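Local coordinates for protein 4-alpha-glucanotransferase (Streptococcus agalactiae, PDB 6M6T) that is an amylomaltase, also called disproportionating enzyme, of the 4-alpha-glucanotransferase family, and holds glycans in a pocket of its TIM-barrel fold, at residues L10-S15 and Q45-T50; I214-I219 and Y292-H297. All coordinates share one frame; numbering follows the deposited sequence.

Interaction 1 of 2, residues L10-S15 and Q45-T50; sequences LMHITS and QILPLT
Gln45 O accepts a hydrogen bond from Met11 N at 3.0 Å and also lies near Leu10 CA, which approaches it in a CA-H...O contact. Leu10 and Gln45 themselves form a parallel bridge, with both side chains on the same face of the sheet. With CG anti to the backbone N (chi1 177°), Leu10 carries CD1 across the aliphatic part of Gln45, 3.4 Å from Gln45 CG. The amide of Gln45 is anchored elsewhere, its OE1 being hydrogen-bonded to Tyr392 OH. This is where the first two strands of the TIM barrel, 6-10 and 43-45, run out into the loops that follow them, and past the bridge the side chains take over from backbone pairing. The His12 ring is the flat element here. Leu47 comes in at about a right angle, its CB over the middle of one face, while Thr14 N lies above the rim of the opposite face. Leu49 CD2 meets the ring at its edge, 3.8 Å from His12 NE2. The same methyl turns a second flank to Ile13, lying 4.0 Å from Ile13 CG1. Ile13 CD1 in turn rests 3.7 Å from Ile46 CG2, the branch of Ile46 that also packs beside Met11 O. Beyond this apolar group, helix 182-208 supplies Trp199 against Ile46 and Leu49, and Phe195 against Leu49.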
loop_
_atom_site.group_PDB
_atom_site.type_symbol
_atom_site.label_atom_id
_atom_site.label_comp_id
_atom_site.label_asym_id
_atom_site.label_seq_id
_atom_site.Cartn_x
_atom_site.Cartn_y
_atom_site.Cartn_z
ATOM N N LEU A 10 10.869 -5.330 -2.442
ATOM C CA LEU A 10 9.482 -5.128 -2.014
ATOM C C LEU A 10 9.378 -5.393 -0.510
ATOM O O LEU A 10 9.310 -6.545 -0.057
ATOM C CB LEU A 10 8.521 -6.013 -2.802
ATOM C CG LEU A 10 7.067 -5.896 -2.347
ATOM C CD1 LEU A 10 6.403 -4.649 -2.930
ATOM C CD2 LEU A 10 6.294 -7.123 -2.729
ATOM N N MET A 11 9.341 -4.310 0.260
ATOM C CA MET A 11 9.243 -4.405 1.712
ATOM C C MET A 11 8.485 -3.211 2.268
ATOM O O MET A 11 8.923 -2.063 2.130
ATOM C CB MET A 11 10.608 -4.464 2.368
ATOM C CG MET A 11 10.608 -5.419 3.500
ATOM S SD MET A 11 11.905 -5.054 4.654
ATOM C CE MET A 11 11.517 -6.395 5.734
ATOM N N HIS A 12 7.392 -3.479 2.953
ATOM C CA HIS A 12 6.644 -2.385 3.527
ATOM C C HIS A 12 7.340 -1.869 4.779
ATOM O O HIS A 12 7.993 -2.621 5.512
ATOM C CB HIS A 12 5.221 -2.827 3.861
ATOM C CG HIS A 12 4.289 -1.685 4.084
ATOM N ND1 HIS A 12 3.060 -1.835 4.683
ATOM C CD2 HIS A 12 4.410 -0.368 3.791
ATOM C CE1 HIS A 12 2.456 -0.660 4.741
ATOM N NE2 HIS A 12 3.256 0.249 4.210
ATOM N N ILE A 13 7.179 -0.565 5.016
ATOM C CA ILE A 13 7.631 0.075 6.242
ATOM C C ILE A 13 7.243 -0.726 7.478
ATOM O O ILE A 13 7.926 -0.666 8.498
ATOM C CB ILE A 13 7.057 1.498 6.294
ATOM C CG1 ILE A 13 7.171 2.156 4.914
ATOM C CG2 ILE A 13 7.727 2.303 7.404
ATOM C CD1 ILE A 13 8.480 2.773 4.643
ATOM N N THR A 14 6.150 -1.490 7.422
ATOM C CA THR A 14 5.763 -2.201 8.635
ATOM C C THR A 14 6.732 -3.339 8.936
ATOM O O THR A 14 6.965 -3.653 10.103
ATOM C CB THR A 14 4.304 -2.702 8.548
ATOM O OG1 THR A 14 4.211 -3.936 7.821
ATOM C CG2 THR A 14 3.436 -1.676 7.889
ATOM N N SER A 15 7.344 -3.928 7.912
ATOM C CA SER A 15 8.164 -5.121 8.107
ATOM C C SER A 15 9.585 -4.817 8.587
ATOM O O SER A 15 10.312 -5.752 8.950
ATOM C CB SER A 15 8.220 -5.940 6.812
ATOM O OG SER A 15 6.969 -5.987 6.165
ATOM N N GLN A 45 9.960 -0.655 -3.138
ATOM C CA GLN A 45 8.503 -0.647 -3.220
ATOM C C GLN A 45 7.928 -0.881 -1.827
ATOM O O GLN A 45 8.247 -1.882 -1.172
ATOM C CB GLN A 45 7.975 -1.701 -4.191
ATOM C CG GLN A 45 6.462 -1.577 -4.464
ATOM C CD GLN A 45 6.014 -2.308 -5.729
ATOM O OE1 GLN A 45 6.823 -2.888 -6.468
ATOM N NE2 GLN A 45 4.718 -2.279 -5.987
ATOM N N ILE A 46 7.080 0.037 -1.381
ATOM C CA ILE A 46 6.338 -0.121 -0.144
ATOM C C ILE A 46 4.859 -0.355 -0.475
ATOM O O ILE A 46 4.431 -0.280 -1.635
ATOM C CB ILE A 46 6.525 1.099 0.790
ATOM C CG1 ILE A 46 6.166 2.386 0.041
ATOM C CG2 ILE A 46 7.970 1.177 1.301
ATOM C CD1 ILE A 46 5.657 3.499 0.912
ATOM N N LEU A 47 4.077 -0.665 0.568
ATOM C CA LEU A 47 2.615 -0.719 0.493
ATOM C C LEU A 47 2.089 0.707 0.652
ATOM O O LEU A 47 2.851 1.677 0.626
ATOM C CB LEU A 47 2.097 -1.712 1.524
ATOM C CG LEU A 47 2.576 -3.158 1.341
ATOM C CD1 LEU A 47 1.499 -4.107 1.826
ATOM C CD2 LEU A 47 2.956 -3.508 -0.088
ATOM N N PRO A 48 0.770 0.918 0.690
ATOM C CA PRO A 48 0.293 2.287 0.907
ATOM C C PRO A 48 0.586 2.746 2.323
ATOM O O PRO A 48 0.618 1.957 3.273
ATOM C CB PRO A 48 -1.215 2.194 0.649
ATOM C CG PRO A 48 -1.403 0.978 -0.126
ATOM C CD PRO A 48 -0.367 0.029 0.365
ATOM N N LEU A 49 0.813 4.044 2.457
ATOM C CA LEU A 49 1.060 4.642 3.753
ATOM C C LEU A 49 -0.215 5.164 4.406
ATOM O O LEU A 49 -0.152 5.994 5.319
ATOM C CB LEU A 49 2.091 5.756 3.603
ATOM C CG LEU A 49 3.362 5.246 2.928
ATOM C CD1 LEU A 49 4.424 6.327 2.962
ATOM C CD2 LEU A 49 3.836 3.940 3.596
ATOM N N THR A 50 -1.369 4.700 3.961
ATOM C CA THR A 50 -2.595 5.264 4.484
ATOM C C THR A 50 -2.961 4.616 5.817
ATOM O O THR A 50 -2.346 3.639 6.267
ATOM C CB THR A 50 -3.736 5.098 3.484
ATOM O OG1 THR A 50 -3.760 3.744 3.015
ATOM C CG2 THR A 50 -3.580 6.084 2.304
#

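Interaction 2 of 2, residues I214-I219 and Y292-H297; sequences IGDMPI and YLRIDH. With ASO (1,5-anhydro-D-glucitol), chain I; AC1 (4,6-dideoxy-4-{[(1S,4R,5S,6S)-4,5,6-trihydroxy-3-(hydroxymethyl)cyclohex-2-en-1-yl]amino}-alpha-D-glucopyranose), chain J.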
loop_
_atom_site.group_PDB
_atom_site.type_symbol
_atom_site.label_atom_id
_atom_site.label_comp_id
_atom_site.label_asym_id
_atom_site.label_seq_id
_atom_site.Cartn_x
_atom_site.Cartn_y
_atom_site.Cartn_z
ATOM N N ILE A 214 8.723 3.347 -4.922
ATOM C CA ILE A 214 7.468 3.013 -5.588
ATOM C C ILE A 214 6.373 2.955 -4.527
ATOM O O ILE A 214 6.292 1.999 -3.749
ATOM C CB ILE A 214 7.549 1.685 -6.350
ATOM C CG1 ILE A 214 8.844 1.565 -7.138
ATOM C CG2 ILE A 214 6.384 1.542 -7.266
ATOM C CD1 ILE A 214 9.197 0.109 -7.427
ATOM N N GLY A 215 5.524 3.977 -4.514
ATOM C CA GLY A 215 4.337 3.954 -3.686
ATOM C C GLY A 215 3.145 3.235 -4.332
ATOM O O GLY A 215 3.057 3.058 -5.549
ATOM N N ASP A 216 2.224 2.820 -3.463
ATOM C CA ASP A 216 1.000 2.112 -3.819
ATOM C C ASP A 216 -0.183 3.056 -3.638
ATOM O O ASP A 216 -0.309 3.699 -2.589
ATOM C CB ASP A 216 0.824 0.870 -2.923
ATOM C CG ASP A 216 0.480 -0.411 -3.703
ATOM O OD1 ASP A 216 -0.277 -0.334 -4.702
ATOM O OD2 ASP A 216 0.956 -1.507 -3.298
ATOM N N MET A 217 -1.051 3.129 -4.644
ATOM C CA MET A 217 -2.301 3.888 -4.529
ATOM C C MET A 217 -3.499 2.950 -4.589
ATOM O O MET A 217 -3.816 2.418 -5.672
ATOM C CB MET A 217 -2.405 4.943 -5.625
ATOM C CG MET A 217 -3.567 5.901 -5.463
ATOM S SD MET A 217 -3.481 7.214 -6.710
ATOM C CE MET A 217 -4.714 6.677 -7.892
ATOM N N PRO A 218 -4.181 2.709 -3.472
ATOM C CA PRO A 218 -5.379 1.863 -3.514
ATOM C C PRO A 218 -6.443 2.493 -4.391
ATOM O O PRO A 218 -6.742 3.685 -4.261
ATOM C CB PRO A 218 -5.820 1.800 -2.048
ATOM C CG PRO A 218 -5.151 2.981 -1.389
ATOM C CD PRO A 218 -3.873 3.184 -2.110
ATOM N N ILE A 219 -7.009 1.676 -5.296
ATOM C CA ILE A 219 -8.065 2.142 -6.200
ATOM C C ILE A 219 -9.233 2.711 -5.411
ATOM O O ILE A 219 -9.753 3.785 -5.735
ATOM C CB ILE A 219 -8.538 1.014 -7.134
ATOM C CG1 ILE A 219 -9.752 1.493 -7.937
ATOM C CG2 ILE A 219 -8.880 -0.248 -6.343
ATOM C CD1 ILE A 219 -10.224 0.553 -9.062
ATOM N N TYR A 292 7.701 6.809 -7.942
ATOM C CA TYR A 292 6.976 6.020 -8.921
ATOM C C TYR A 292 5.685 5.562 -8.266
ATOM O O TYR A 292 5.728 4.934 -7.208
ATOM C CB TYR A 292 7.801 4.806 -9.391
ATOM C CG TYR A 292 8.673 5.083 -10.585
ATOM C CD1 TYR A 292 9.877 5.748 -10.450
ATOM C CD2 TYR A 292 8.281 4.692 -11.856
ATOM C CE1 TYR A 292 10.668 6.017 -11.538
ATOM C CE2 TYR A 292 9.075 4.955 -12.967
ATOM C CZ TYR A 292 10.265 5.619 -12.799
ATOM O OH TYR A 292 11.052 5.883 -13.896
ATOM N N LEU A 293 4.551 5.843 -8.893
ATOM C CA LEU A 293 3.258 5.474 -8.343
ATOM C C LEU A 293 2.733 4.216 -9.019
ATOM O O LEU A 293 2.753 4.099 -10.246
ATOM C CB LEU A 293 2.247 6.607 -8.513
ATOM C CG LEU A 293 0.923 6.460 -7.760
ATOM C CD1 LEU A 293 1.095 6.819 -6.266
ATOM C CD2 LEU A 293 -0.166 7.299 -8.428
ATOM N N ARG A 294 2.219 3.301 -8.211
ATOM C CA ARG A 294 1.698 2.016 -8.651
ATOM C C ARG A 294 0.202 2.021 -8.379
ATOM O O ARG A 294 -0.216 1.932 -7.218
ATOM C CB ARG A 294 2.394 0.886 -7.899
ATOM C CG ARG A 294 1.773 -0.475 -8.095
ATOM C CD ARG A 294 1.661 -1.200 -6.768
ATOM N NE ARG A 294 1.683 -2.657 -6.897
ATOM C CZ ARG A 294 0.685 -3.466 -6.553
ATOM N NH1 ARG A 294 0.829 -4.782 -6.717
ATOM N NH2 ARG A 294 -0.447 -2.969 -6.047
ATOM N N ILE A 295 -0.606 2.153 -9.428
ATOM C CA ILE A 295 -2.050 2.189 -9.224
ATOM C C ILE A 295 -2.563 0.755 -9.126
ATOM O O ILE A 295 -2.415 -0.041 -10.056
ATOM C CB ILE A 295 -2.774 2.994 -10.317
ATOM C CG1 ILE A 295 -4.273 3.043 -10.007
ATOM C CG2 ILE A 295 -2.568 2.425 -11.698
ATOM C CD1 ILE A 295 -4.640 3.314 -8.516
ATOM N N ASP A 296 -3.125 0.412 -7.967
ATOM C CA ASP A 296 -3.612 -0.940 -7.743
ATOM C C ASP A 296 -4.843 -1.195 -8.598
ATOM O O ASP A 296 -5.580 -0.268 -8.939
ATOM C CB ASP A 296 -3.959 -1.160 -6.268
ATOM C CG ASP A 296 -4.277 -2.614 -5.964
ATOM O OD1 ASP A 296 -3.768 -3.468 -6.704
ATOM O OD2 ASP A 296 -5.036 -2.929 -5.016
ATOM N N HIS A 297 -5.049 -2.466 -8.952
ATOM C CA HIS A 297 -6.283 -2.943 -9.589
ATOM C C HIS A 297 -6.666 -2.098 -10.804
ATOM O O HIS A 297 -7.733 -1.484 -10.871
ATOM C CB HIS A 297 -7.430 -2.976 -8.586
ATOM C CG HIS A 297 -8.629 -3.715 -9.075
ATOM N ND1 HIS A 297 -8.603 -5.062 -9.359
ATOM C CD2 HIS A 297 -9.898 -3.302 -9.313
ATOM C CE1 HIS A 297 -9.805 -5.448 -9.753
ATOM N NE2 HIS A 297 -10.610 -4.400 -9.730
HETATM C C1 ASO I . -5.764 -4.102 -4.525
HETATM C C2 ASO I . -4.938 -5.011 -3.591
HETATM C C3 ASO I . -5.851 -6.067 -2.944
HETATM C C4 ASO I . -6.958 -5.330 -2.169
HETATM C C5 ASO I . -7.710 -4.418 -3.100
HETATM C C6 ASO I . -8.624 -3.520 -2.267
HETATM O O2 ASO I . -3.863 -5.638 -4.300
HETATM O O3 ASO I . -5.068 -6.930 -2.050
HETATM O O4 ASO I . -7.875 -6.252 -1.531
HETATM O O5 ASO I . -6.816 -3.503 -3.740
HETATM O O6 ASO I . -8.694 -2.214 -2.865
HETATM C C1 AC1 J . -6.018 -14.778 -10.244
HETATM O O2 AC1 J . -8.398 -15.142 -9.932
HETATM C C2 AC1 J . -7.240 -14.502 -9.366
HETATM C C4A AC1 J . -6.079 -7.572 -7.453
HETATM C C3 AC1 J . -7.505 -13.026 -9.357
HETATM O O3 AC1 J . -8.646 -12.821 -8.534
HETATM C C4 AC1 J . -6.296 -12.281 -8.789
HETATM N N4A AC1 J . -6.464 -10.829 -8.876
HETATM C C5 AC1 J . -5.043 -12.612 -9.573
HETATM O O5 AC1 J . -4.848 -14.058 -9.683
HETATM C C6 AC1 J . -3.855 -11.911 -8.881
HETATM C C1B AC1 J . -7.231 -10.212 -7.786
HETATM C C2B AC1 J . -7.819 -8.960 -8.358
HETATM O O2B AC1 J . -8.491 -9.331 -9.562
HETATM C C3B AC1 J . -6.693 -8.026 -8.720
HETATM O O3B AC1 J . -7.201 -6.862 -9.356
HETATM O O4 AC1 J . -4.935 -6.748 -7.764
HETATM C C5B AC1 J . -5.750 -8.662 -6.630
HETATM C C7B AC1 J . -6.353 -9.915 -6.752
HETATM C C6B AC1 J . -4.751 -8.429 -5.517
HETATM O O6B AC1 J . -3.866 -7.404 -5.973
#
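Met217 fits between Leu293 and Ile295, the two projections of the neighbouring strand on its own face of the sheet. The extended chain carries SD to 3.7 Å from Leu293 CD2, and the bend beyond it (chi3 102°) turns CE toward Ile295 CD1. Opposite Leu293 stands Gly215, with no side chain to add bulk. On the other face Asp216 and Arg294 run side by side, carboxylate and guanidinium planes 76° apart. Arg294 NH2 makes a salt bridge to the syn lone pair of Asp216 OD1, 3.0 Å away, while Asp216 OD2 is held by Tyr59 OH. Between the strands, Met217 N bonds to Arg294 O and Asp296 N to Met217 O, the parallel pairing of adjacent barrel strands. Where the strands end, Ile219 bears on His297: CG2 lies 3.8 Å from His297 CB, and CD1 sits at the edge of the ring, in its plane. Asp296 OD2 is covalently bonded to C1 of 1,5-anhydro-D-glucitol (1.5 Å), so these C-terminal ends form part of the glycan pocket. Strands 43-45 and 340-342 flank the pair, and helix 277-289 packs against Met217 and Leu293 through Ile283.

How the interactions relate
Interactions 1 and 2 join four successive strands of one barrel, in the order 6-10, 43-45, 212-217 and 292-295, with their centres 11 Å apart. The two contacts meet at a probable backbone hydrogen bond from Ile46 N to Ile214 O, 3.2 Å long. Gln45 and Arg294, which come from different contacts, also pack together with Gln45 NE2 3.2 Å from Arg294 NE. Farther along, Pro48 CG lies 3.6 Å from Asp216 CB, and both residues touch Tyr59 of the pocket. Interaction 2 reaches the ligand directly through Asp296, whereas interaction 1 lies farther off, the Pro48 side chain being about 8 Å from 1,5-anhydro-D-glucitol.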